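Local coordinates for protein putative hydrolase (Bacteroides ovatus, PDB 4HBS) that is of unknown function but, as a five-bladed beta-propeller of the beta-fructosidase clan, is probably a hydrolase that may act on carbohydrates, at residues A[353-359]-A[374-380]; A[55-61]-A[395-399]; A[73-77]-A[158-162]; A[296-300]-A[358-362]. The contacts are given in a common frame with arbitrary orientation. Residues are numbered along the deposited sequence.

Contact 1 (A[353-359]-A[374-380]); sequences YQHVYMV and STNTDCS. With GOL (glycerol), chain D.
Residues 353-359 and 374-380 run antiparallel, the axes of strands 356-359 and 374-377 approaching to 4.6 Å at 145°. Val356 faces Thr377 as a non-hydrogen-bonded pair (CA-CA 4.5 Å), and Tyr357 faces Asn376 as a hydrogen-bonded pair, with Tyr357 N to Asn376 O and Asn376 N to Tyr357 O both 2.9 Å. Met358, a selenomethionine in a left-handed conformation (52/55), is an extra residue: beyond it Val359 lies opposite Thr375, and a water links Met358 O (2.8 Å) to Ser374 OG (2.9 Å), which is also hydrogen-bonded to His362. Toward the open end, Gln354 N donates to Asp378 O (2.6 Å), whereas Asp378 N to His355 O is weak (3.1 Å).

The Tyr357 side chain (chi1 p) lays its ring over Asn376, whose CB is 3.7 Å from the ring centroid in a CH-pi contact; its hydroxyl bonds Asp59. Asn376 (chi1 m) turns ND2 back to Thr375 O (2.9 Å), and its OD1 accepts a hydrogen bond from Gly60 N. On the other face, Thr377 CG2 sits 4.0 Å from the Tyr353 ring centroid. A glycerol, probably from crystallisation, takes a bond from His355 ND1 to its O3 (3.0 Å); O3 in turn donates to Asp378 OD2 (2.7 Å). The whole is an irregular beta hairpin made of the two inner strands of the last propeller blade, its open end binding a glycerol that may mark a pocket.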
# COMPACT_ATOMS: atom_id res chain seq x y z
N TYR A 353 14.45 -6.65 13.05
CA TYR A 353 13.33 -7.31 12.34
C TYR A 353 13.85 -8.00 11.08
O TYR A 353 15.05 -7.91 10.80
CB TYR A 353 12.23 -6.29 12.02
CG TYR A 353 12.69 -5.17 11.13
CD1 TYR A 353 13.25 -4.02 11.66
CD2 TYR A 353 12.56 -5.25 9.75
CE1 TYR A 353 13.63 -2.95 10.85
CE2 TYR A 353 12.99 -4.22 8.92
CZ TYR A 353 13.53 -3.07 9.48
OH TYR A 353 13.98 -2.07 8.66
N GLN A 354 12.97 -8.71 10.34
CA GLN A 354 13.39 -9.45 9.14
C GLN A 354 13.38 -8.57 7.91
O GLN A 354 14.45 -8.27 7.38
CB GLN A 354 12.53 -10.71 8.91
CG GLN A 354 13.04 -11.65 7.79
CD GLN A 354 12.02 -12.71 7.38
OE1 GLN A 354 10.85 -12.43 7.20
NE2 GLN A 354 12.46 -13.95 7.19
N HIS A 355 12.19 -8.16 7.43
CA HIS A 355 12.05 -7.40 6.19
C HIS A 355 11.22 -6.16 6.34
O HIS A 355 10.26 -6.15 7.09
CB HIS A 355 11.38 -8.25 5.09
CG HIS A 355 12.20 -9.39 4.61
ND1 HIS A 355 11.64 -10.63 4.37
CD2 HIS A 355 13.53 -9.45 4.34
CE1 HIS A 355 12.63 -11.41 3.96
NE2 HIS A 355 13.79 -10.74 3.92
N VAL A 356 11.56 -5.15 5.57
CA VAL A 356 10.79 -3.94 5.46
C VAL A 356 10.29 -3.98 4.01
O VAL A 356 11.05 -4.33 3.10
CB VAL A 356 11.52 -2.62 5.86
CG1 VAL A 356 12.92 -2.53 5.28
CG2 VAL A 356 10.69 -1.41 5.49
N TYR A 357 9.01 -3.76 3.81
CA TYR A 357 8.45 -3.86 2.47
C TYR A 357 7.22 -2.99 2.36
O TYR A 357 6.90 -2.27 3.31
CB TYR A 357 8.15 -5.33 2.13
CG TYR A 357 7.20 -6.01 3.10
CD1 TYR A 357 7.65 -6.51 4.32
CD2 TYR A 357 5.87 -6.22 2.77
CE1 TYR A 357 6.79 -7.12 5.22
CE2 TYR A 357 5.00 -6.86 3.64
CZ TYR A 357 5.46 -7.33 4.86
OH TYR A 357 4.62 -8.00 5.72
N MSE A 358 6.60 -2.97 1.17
CA MSE A 358 5.41 -2.18 0.93
C MSE A 358 5.61 -0.72 1.35
O MSE A 358 4.85 -0.18 2.17
CB MSE A 358 4.23 -2.79 1.67
CG MSE A 358 2.92 -2.50 1.02
SE MSE A 358 2.61 -3.63 -0.50
CE MSE A 358 2.22 -5.30 0.52
N VAL A 359 6.65 -0.09 0.81
CA VAL A 359 6.91 1.31 1.11
C VAL A 359 5.92 2.07 0.25
O VAL A 359 6.09 2.12 -0.97
CB VAL A 359 8.37 1.70 0.88
CG1 VAL A 359 8.60 3.16 1.24
CG2 VAL A 359 9.29 0.82 1.71
N SER A 374 4.64 5.03 4.36
CA SER A 374 4.38 4.03 5.39
C SER A 374 5.02 2.73 4.98
O SER A 374 4.99 2.39 3.80
CB SER A 374 2.88 3.84 5.60
OG SER A 374 2.28 2.98 4.65
N THR A 375 5.60 2.00 5.94
CA THR A 375 6.23 0.71 5.69
C THR A 375 5.37 -0.41 6.20
O THR A 375 4.30 -0.19 6.75
CB THR A 375 7.57 0.65 6.42
OG1 THR A 375 7.35 0.70 7.84
CG2 THR A 375 8.52 1.71 5.98
N ASN A 376 5.81 -1.63 5.94
CA ASN A 376 5.32 -2.87 6.50
C ASN A 376 6.57 -3.56 6.98
O ASN A 376 7.58 -3.44 6.29
CB ASN A 376 4.58 -3.74 5.47
CG ASN A 376 3.23 -3.29 4.97
OD1 ASN A 376 2.67 -3.94 4.08
ND2 ASN A 376 2.63 -2.21 5.49
N THR A 377 6.54 -4.24 8.15
CA THR A 377 7.72 -4.95 8.66
C THR A 377 7.31 -6.33 9.08
O THR A 377 6.13 -6.60 9.25
CB THR A 377 8.45 -4.16 9.74
OG1 THR A 377 7.49 -3.52 10.58
CG2 THR A 377 9.38 -3.12 9.14
N ASP A 378 8.30 -7.20 9.22
CA ASP A 378 8.23 -8.65 9.44
C ASP A 378 9.22 -9.11 10.48
O ASP A 378 10.34 -8.59 10.48
CB ASP A 378 8.74 -9.28 8.10
CG ASP A 378 7.90 -10.23 7.33
OD1 ASP A 378 6.67 -10.16 7.45
OD2 ASP A 378 8.46 -10.94 6.49
N CYS A 379 8.93 -10.19 11.22
CA CYS A 379 9.95 -10.86 12.06
C CYS A 379 10.15 -12.26 11.44
O CYS A 379 9.24 -12.76 10.77
CB CYS A 379 9.57 -10.90 13.53
SG CYS A 379 7.96 -11.63 13.87
N SER A 380 11.37 -12.82 11.54
CA SER A 380 11.69 -14.11 10.90
C SER A 380 10.72 -15.22 11.26
O SER A 380 10.21 -15.91 10.38
CB SER A 380 13.11 -14.56 11.26
OG SER A 380 14.06 -13.53 11.03
C1 GOL D . 5.70 -11.12 3.16
O1 GOL D . 4.55 -11.18 2.31
C2 GOL D . 6.97 -11.21 2.35
O2 GOL D . 7.22 -9.98 1.67
C3 GOL D . 8.16 -11.60 3.20
O3 GOL D . 8.73 -10.48 3.87
O HOH W 1 2.48 0.32 3.52

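Contact 2 (A[55-61]-A[395-399]); sequences WNGGDGV and YRPYF
Tyr395, Pro397 and Val61 bury the most surface here, where the irregular chain 395-399 crosses the segment 55-61. Tyr395 (chi1 t, chi2 66°) lays one ring face over Gly58 C, and its OH comes within 3.0 Å of Asp59 CB while bonding Asp77 O. Its carbonyl meets the glycines: Gly58 N donates weakly to Tyr395 O (2.8 Å), and Gly57 CA is 3.0 Å from the same oxygen. Gly58 is fully extended (-175/-178); a CB there would strike Trp55 NE1, and one on Gly57 would strike Tyr395 O. CA atoms come closest at Gly57 and Arg396, 4.5 Å apart.

Pro397 packs with its CG-CD side against two apolar side chains, its CD 3.6 Å from Trp55 CH2, at the indole edge, and its CG 3.7 Å from Val61 CG2. Val61 (chi1 t) also touches Phe399, with Val61 CG1 4.3 Å from Phe399 CZ. This buried seam joins the first blade to the last, where a beta-propeller closes its ring.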
# COMPACT_ATOMS: atom_id res chain seq x y z
N TRP A 55 -8.51 -4.25 14.93
CA TRP A 55 -7.28 -4.22 14.12
C TRP A 55 -6.13 -3.84 15.03
O TRP A 55 -6.22 -2.81 15.68
CB TRP A 55 -7.37 -3.22 12.95
CG TRP A 55 -6.19 -3.29 12.03
CD1 TRP A 55 -6.11 -3.95 10.84
CD2 TRP A 55 -4.91 -2.68 12.23
NE1 TRP A 55 -4.85 -3.82 10.31
CE2 TRP A 55 -4.10 -3.04 11.14
CE3 TRP A 55 -4.34 -1.94 13.28
CZ2 TRP A 55 -2.76 -2.65 11.05
CZ3 TRP A 55 -3.02 -1.58 13.19
CH2 TRP A 55 -2.25 -1.91 12.08
N ASN A 56 -5.09 -4.67 15.11
CA ASN A 56 -3.95 -4.36 15.96
C ASN A 56 -2.59 -4.73 15.30
O ASN A 56 -1.57 -4.80 15.98
CB ASN A 56 -4.14 -5.05 17.33
CG ASN A 56 -4.17 -6.55 17.28
OD1 ASN A 56 -3.27 -7.19 16.74
ND2 ASN A 56 -5.17 -7.17 17.92
N GLY A 57 -2.57 -4.87 13.97
CA GLY A 57 -1.39 -5.25 13.21
C GLY A 57 -1.76 -5.69 11.81
O GLY A 57 -2.79 -6.33 11.62
N GLY A 58 -0.95 -5.32 10.82
CA GLY A 58 -1.28 -5.59 9.43
C GLY A 58 -0.25 -5.23 8.39
O GLY A 58 0.83 -4.72 8.69
N ASP A 59 -0.63 -5.48 7.16
CA ASP A 59 0.13 -5.46 5.92
C ASP A 59 -0.63 -4.68 4.87
O ASP A 59 -1.83 -4.44 5.05
CB ASP A 59 0.19 -6.93 5.54
CG ASP A 59 1.21 -7.43 4.57
OD1 ASP A 59 2.36 -7.59 4.97
OD2 ASP A 59 0.80 -7.93 3.47
N GLY A 60 0.03 -4.34 3.77
CA GLY A 60 -0.58 -3.54 2.71
C GLY A 60 -0.58 -2.08 3.13
O GLY A 60 0.47 -1.44 3.11
N VAL A 61 -1.73 -1.59 3.62
CA VAL A 61 -1.88 -0.22 4.13
C VAL A 61 -1.83 0.72 2.93
O VAL A 61 -0.77 1.25 2.58
CB VAL A 61 -0.84 0.13 5.25
CG1 VAL A 61 -1.17 1.46 5.91
CG2 VAL A 61 -0.77 -0.97 6.31
N TYR A 395 4.63 -6.49 13.20
CA TYR A 395 3.72 -6.51 12.09
C TYR A 395 2.67 -5.39 12.11
O TYR A 395 1.47 -5.64 12.28
CB TYR A 395 3.05 -7.86 12.12
CG TYR A 395 2.43 -8.24 10.81
CD1 TYR A 395 3.22 -8.47 9.69
CD2 TYR A 395 1.06 -8.40 10.68
CE1 TYR A 395 2.67 -8.81 8.47
CE2 TYR A 395 0.49 -8.78 9.48
CZ TYR A 395 1.30 -9.00 8.38
OH TYR A 395 0.78 -9.41 7.19
N ARG A 396 3.11 -4.18 11.83
CA ARG A 396 2.22 -3.03 11.72
C ARG A 396 2.94 -1.92 10.98
O ARG A 396 4.19 -1.94 10.92
CB ARG A 396 1.69 -2.54 13.09
CG ARG A 396 2.66 -2.62 14.23
CD ARG A 396 3.62 -1.46 14.25
NE ARG A 396 3.29 -0.54 15.34
CZ ARG A 396 2.72 0.66 15.22
NH1 ARG A 396 2.42 1.15 14.02
NH2 ARG A 396 2.46 1.38 16.30
N PRO A 397 2.20 -0.97 10.37
CA PRO A 397 2.87 0.09 9.62
C PRO A 397 3.52 1.11 10.51
O PRO A 397 3.09 1.34 11.63
CB PRO A 397 1.75 0.71 8.79
CG PRO A 397 0.52 0.43 9.53
CD PRO A 397 0.73 -0.81 10.32
N TYR A 398 4.58 1.71 10.01
CA TYR A 398 5.29 2.80 10.66
C TYR A 398 5.27 3.92 9.64
O TYR A 398 5.47 3.65 8.46
CB TYR A 398 6.70 2.36 11.07
CG TYR A 398 6.67 1.50 12.32
CD1 TYR A 398 6.38 2.05 13.56
CD2 TYR A 398 6.90 0.13 12.25
CE1 TYR A 398 6.38 1.27 14.72
CE2 TYR A 398 6.88 -0.66 13.40
CZ TYR A 398 6.65 -0.08 14.64
OH TYR A 398 6.61 -0.84 15.78
N PHE A 399 4.93 5.14 10.07
CA PHE A 399 4.75 6.28 9.17
C PHE A 399 5.92 7.29 9.22
O PHE A 399 6.53 7.50 10.27
CB PHE A 399 3.44 6.97 9.51
CG PHE A 399 2.26 6.06 9.29
CD1 PHE A 399 1.88 5.13 10.26
CD2 PHE A 399 1.57 6.06 8.08
CE1 PHE A 399 0.79 4.29 10.07
CE2 PHE A 399 0.49 5.19 7.88
CZ PHE A 399 0.11 4.32 8.88

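Contact 3 (A[73-77]-A[158-162]); sequences WSFND and YWAGD
This is a buried contact between neighbouring blades, made by side chains against backbone and indole with no strand pairing. It sets the end of strand 71-75 in the first blade, and the turn after it, beside strand 156-165, the innermost strand of the second. The backbones stay apart, Ser74 CA to Ala160 CA at 6.4 Å and Asn76 CA to Trp159 CA at 5.4 Å, so Asn76 spans the gap with its side chain. In the m rotamer (chi2 -20°) its OD1 accepts a hydrogen bond from Ala160 N at 2.8 Å with good geometry (160°). The same side chain covers the indole: Asn76 CB lies 3.8 Å from the centroid of the Trp159 five-membered ring, a CH-pi contact over the face.

Trp159 NE1 (chi1 m, chi2 -26°) donates a hydrogen bond to Asp77 OD1, 2.9 Å away near the ring plane, while Asp77 OD2 forms a salt bridge with Arg96. Before Asn76 in the chain, Ser74 OG lies 3.2 Å from Ala160 CB. The outer part of the indole is about 5 Å from the glycerol beside His355 and Asp378. Such an interface, a polar side chain bonded to the inner strand of the following blade, belongs to the blade-to-blade packing of the five-bladed beta-propeller.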
# COMPACT_ATOMS: atom_id res chain seq x y z
N TRP A 73 -8.86 3.11 3.73
CA TRP A 73 -7.65 2.32 4.01
C TRP A 73 -7.92 0.87 3.72
O TRP A 73 -8.94 0.37 4.20
CB TRP A 73 -7.25 2.45 5.49
CG TRP A 73 -6.83 3.82 5.89
CD1 TRP A 73 -7.63 4.91 6.04
CD2 TRP A 73 -5.52 4.22 6.30
NE1 TRP A 73 -6.89 5.98 6.48
CE2 TRP A 73 -5.60 5.58 6.68
CE3 TRP A 73 -4.27 3.57 6.34
CZ2 TRP A 73 -4.47 6.30 7.08
CZ3 TRP A 73 -3.16 4.29 6.76
CH2 TRP A 73 -3.26 5.63 7.12
N SER A 74 -7.04 0.18 2.97
CA SER A 74 -7.17 -1.26 2.73
C SER A 74 -5.96 -1.98 3.28
O SER A 74 -4.84 -1.45 3.21
CB SER A 74 -7.37 -1.58 1.26
OG SER A 74 -6.25 -1.29 0.45
N PHE A 75 -6.17 -3.17 3.82
CA PHE A 75 -5.11 -3.98 4.40
C PHE A 75 -5.16 -5.36 3.85
O PHE A 75 -6.22 -5.82 3.41
CB PHE A 75 -5.23 -4.05 5.94
CG PHE A 75 -5.35 -2.70 6.60
CD1 PHE A 75 -6.58 -2.06 6.68
CD2 PHE A 75 -4.23 -2.05 7.10
CE1 PHE A 75 -6.68 -0.78 7.22
CE2 PHE A 75 -4.33 -0.76 7.63
CZ PHE A 75 -5.56 -0.14 7.70
N ASN A 76 -4.01 -6.03 3.89
CA ASN A 76 -3.83 -7.41 3.46
C ASN A 76 -3.87 -8.21 4.76
O ASN A 76 -4.70 -7.88 5.63
CB ASN A 76 -2.52 -7.54 2.65
CG ASN A 76 -2.56 -6.86 1.30
OD1 ASN A 76 -3.62 -6.58 0.75
ND2 ASN A 76 -1.40 -6.56 0.73
N ASP A 77 -3.03 -9.25 4.93
CA ASP A 77 -3.08 -10.08 6.12
C ASP A 77 -2.95 -9.22 7.38
O ASP A 77 -1.92 -8.57 7.54
CB ASP A 77 -1.99 -11.15 6.07
CG ASP A 77 -2.15 -12.20 5.00
OD1 ASP A 77 -3.13 -12.13 4.23
OD2 ASP A 77 -1.27 -13.09 4.91
N TYR A 158 -7.32 -12.62 -2.00
CA TYR A 158 -7.23 -11.32 -2.63
C TYR A 158 -6.39 -10.39 -1.78
O TYR A 158 -6.55 -10.37 -0.56
CB TYR A 158 -8.64 -10.71 -2.82
CG TYR A 158 -9.40 -11.19 -4.05
CD1 TYR A 158 -8.84 -11.10 -5.32
CD2 TYR A 158 -10.70 -11.66 -3.94
CE1 TYR A 158 -9.53 -11.53 -6.45
CE2 TYR A 158 -11.41 -12.08 -5.07
CZ TYR A 158 -10.81 -12.04 -6.32
OH TYR A 158 -11.48 -12.47 -7.44
N TRP A 159 -5.51 -9.61 -2.41
CA TRP A 159 -4.75 -8.59 -1.71
C TRP A 159 -4.96 -7.26 -2.46
O TRP A 159 -5.26 -7.27 -3.66
CB TRP A 159 -3.28 -8.98 -1.56
CG TRP A 159 -2.99 -9.90 -0.40
CD1 TRP A 159 -3.71 -10.04 0.76
CD2 TRP A 159 -1.89 -10.80 -0.29
NE1 TRP A 159 -3.11 -10.96 1.58
CE2 TRP A 159 -1.97 -11.43 0.97
CE3 TRP A 159 -0.78 -11.08 -1.11
CZ2 TRP A 159 -0.99 -12.31 1.43
CZ3 TRP A 159 0.15 -12.01 -0.68
CH2 TRP A 159 0.05 -12.61 0.57
N ALA A 160 -4.92 -6.15 -1.72
CA ALA A 160 -5.25 -4.83 -2.23
C ALA A 160 -4.44 -4.38 -3.42
O ALA A 160 -3.23 -4.58 -3.45
CB ALA A 160 -5.09 -3.79 -1.13
N GLY A 161 -5.13 -3.78 -4.37
CA GLY A 161 -4.55 -3.09 -5.51
C GLY A 161 -4.90 -1.65 -5.24
O GLY A 161 -5.47 -1.35 -4.18
N ASP A 162 -4.57 -0.74 -6.13
CA ASP A 162 -4.92 0.66 -5.89
C ASP A 162 -6.40 0.90 -6.30
O ASP A 162 -7.01 0.04 -6.95
CB ASP A 162 -3.96 1.60 -6.64
CG ASP A 162 -3.74 2.96 -6.02
OD1 ASP A 162 -4.56 3.37 -5.18
OD2 ASP A 162 -2.80 3.64 -6.43

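Contact 4 (A[296-300]-A[358-362]); sequences SMPWV and MVNIH
After Ser296 the chain turns a corner at Met297, a selenomethionine with left-handed backbone angles (52/60). Its CB points toward strand 358-361, and its CE meets the SE of Met358, likewise a selenomethionine, at 4.0 Å; the two CA atoms are 6.5 Å apart. Pro298 faces away; strand 298-300 runs almost parallel to 358-361 (6°) with their axes 7.4 Å apart, too wide for backbone pairing. Trp299 (chi1 m, chi2 92°) fills that gap and buries the most surface. One indole face covers Ile361 N and Asn360 C, with Trp299 CG 3.8 Å from Ile361 CB, while Trp299 NE1 gives a weak hydrogen bond to Asn360 OD1 at 3.0 Å. Asn360 (chi1 m) spends its ND2 on Val61 O of the first blade. Val300 again points away.

The innermost strands of the fourth and fifth blades are thus held side by side mainly by apolar surface: the Trp299 indole face and a pair of selenomethionine side chains, with one weak polar link, Trp299 NE1 to Asn360 OD1.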
# COMPACT_ATOMS: atom_id res chain seq x y z
N SER A 296 10.76 -1.82 -6.27
CA SER A 296 9.49 -2.52 -6.07
C SER A 296 8.42 -1.56 -5.54
O SER A 296 8.74 -0.59 -4.86
CB SER A 296 9.67 -3.69 -5.10
OG SER A 296 10.00 -3.23 -3.81
N MSE A 297 7.15 -1.85 -5.85
CA MSE A 297 6.00 -1.04 -5.47
C MSE A 297 6.22 0.43 -5.88
O MSE A 297 6.29 1.31 -5.03
CB MSE A 297 5.69 -1.17 -3.94
CG MSE A 297 4.79 -2.34 -3.61
SE MSE A 297 3.10 -2.28 -4.55
CE MSE A 297 2.57 -4.15 -4.42
N PRO A 298 6.40 0.70 -7.19
CA PRO A 298 6.64 2.08 -7.62
C PRO A 298 5.38 2.92 -7.52
O PRO A 298 4.34 2.50 -8.01
CB PRO A 298 7.07 1.91 -9.08
CG PRO A 298 6.36 0.70 -9.52
CD PRO A 298 6.36 -0.22 -8.34
N TRP A 299 5.46 4.08 -6.86
CA TRP A 299 4.34 5.00 -6.69
C TRP A 299 4.61 6.19 -7.51
O TRP A 299 5.57 6.90 -7.21
CB TRP A 299 4.21 5.41 -5.23
CG TRP A 299 3.68 4.31 -4.39
CD1 TRP A 299 4.40 3.38 -3.70
CD2 TRP A 299 2.31 3.96 -4.24
NE1 TRP A 299 3.55 2.45 -3.14
CE2 TRP A 299 2.25 2.80 -3.44
CE3 TRP A 299 1.11 4.51 -4.72
CZ2 TRP A 299 1.04 2.20 -3.07
CZ3 TRP A 299 -0.09 3.91 -4.36
CH2 TRP A 299 -0.12 2.78 -3.55
N VAL A 300 3.79 6.45 -8.55
CA VAL A 300 3.97 7.62 -9.42
C VAL A 300 2.94 8.71 -9.08
O VAL A 300 1.79 8.42 -8.71
CB VAL A 300 3.91 7.20 -10.91
CG1 VAL A 300 3.91 8.43 -11.83
CG2 VAL A 300 5.07 6.27 -11.25
N MSE A 358 6.60 -2.97 1.17
CA MSE A 358 5.41 -2.18 0.93
C MSE A 358 5.61 -0.72 1.35
O MSE A 358 4.85 -0.18 2.17
CB MSE A 358 4.23 -2.79 1.67
CG MSE A 358 2.92 -2.50 1.02
SE MSE A 358 2.61 -3.63 -0.50
CE MSE A 358 2.22 -5.30 0.52
N VAL A 359 6.65 -0.09 0.81
CA VAL A 359 6.91 1.31 1.11
C VAL A 359 5.92 2.07 0.25
O VAL A 359 6.09 2.12 -0.97
CB VAL A 359 8.37 1.70 0.88
CG1 VAL A 359 8.60 3.16 1.24
CG2 VAL A 359 9.29 0.82 1.71
N ASN A 360 4.81 2.53 0.88
CA ASN A 360 3.68 3.18 0.24
C ASN A 360 3.64 4.65 0.46
O ASN A 360 4.10 5.12 1.49
CB ASN A 360 2.37 2.56 0.73
CG ASN A 360 2.11 1.20 0.13
OD1 ASN A 360 2.80 0.74 -0.79
ND2 ASN A 360 1.09 0.53 0.62
N ILE A 361 3.03 5.35 -0.49
CA ILE A 361 2.91 6.81 -0.55
C ILE A 361 1.44 7.15 -0.28
O ILE A 361 0.56 6.42 -0.73
CB ILE A 361 3.45 7.23 -1.96
CG1 ILE A 361 4.92 7.63 -1.87
CG2 ILE A 361 2.61 8.25 -2.71
CD1 ILE A 361 5.14 9.00 -1.30
N HIS A 362 1.17 8.23 0.51
CA HIS A 362 -0.21 8.61 0.92
C HIS A 362 -0.50 10.10 0.69
O HIS A 362 -0.54 10.89 1.64
CB HIS A 362 -0.44 8.24 2.40
CG HIS A 362 -0.16 6.80 2.71
ND1 HIS A 362 -0.95 5.80 2.20
CD2 HIS A 362 0.87 6.25 3.38
CE1 HIS A 362 -0.42 4.67 2.62
NE2 HIS A 362 0.69 4.89 3.34

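How the contacts relate
All four contacts belong to one propeller. Contact 1 alone lies within a blade and relies on backbone pairing; the other three join blades, contact 2 the first to the last, contact 3 the first to the second, contact 4 the fourth to the last. Contacts 2, 3 and 4 are buried, whereas contact 1 is partly exposed at its open end. Strand 356-361 serves contacts 1 and 4, and Asn360 ND2 reaches Val61 O of contact 2 at 2.8 Å. Polar links tie the contacts together: Tyr357 OH meets Asp59 OD1 (2.4 Å) and Tyr395 OH meets Asp77 O (2.8 Å), joining contacts 1, 2 and 3. Apolar packing dominates contact 4.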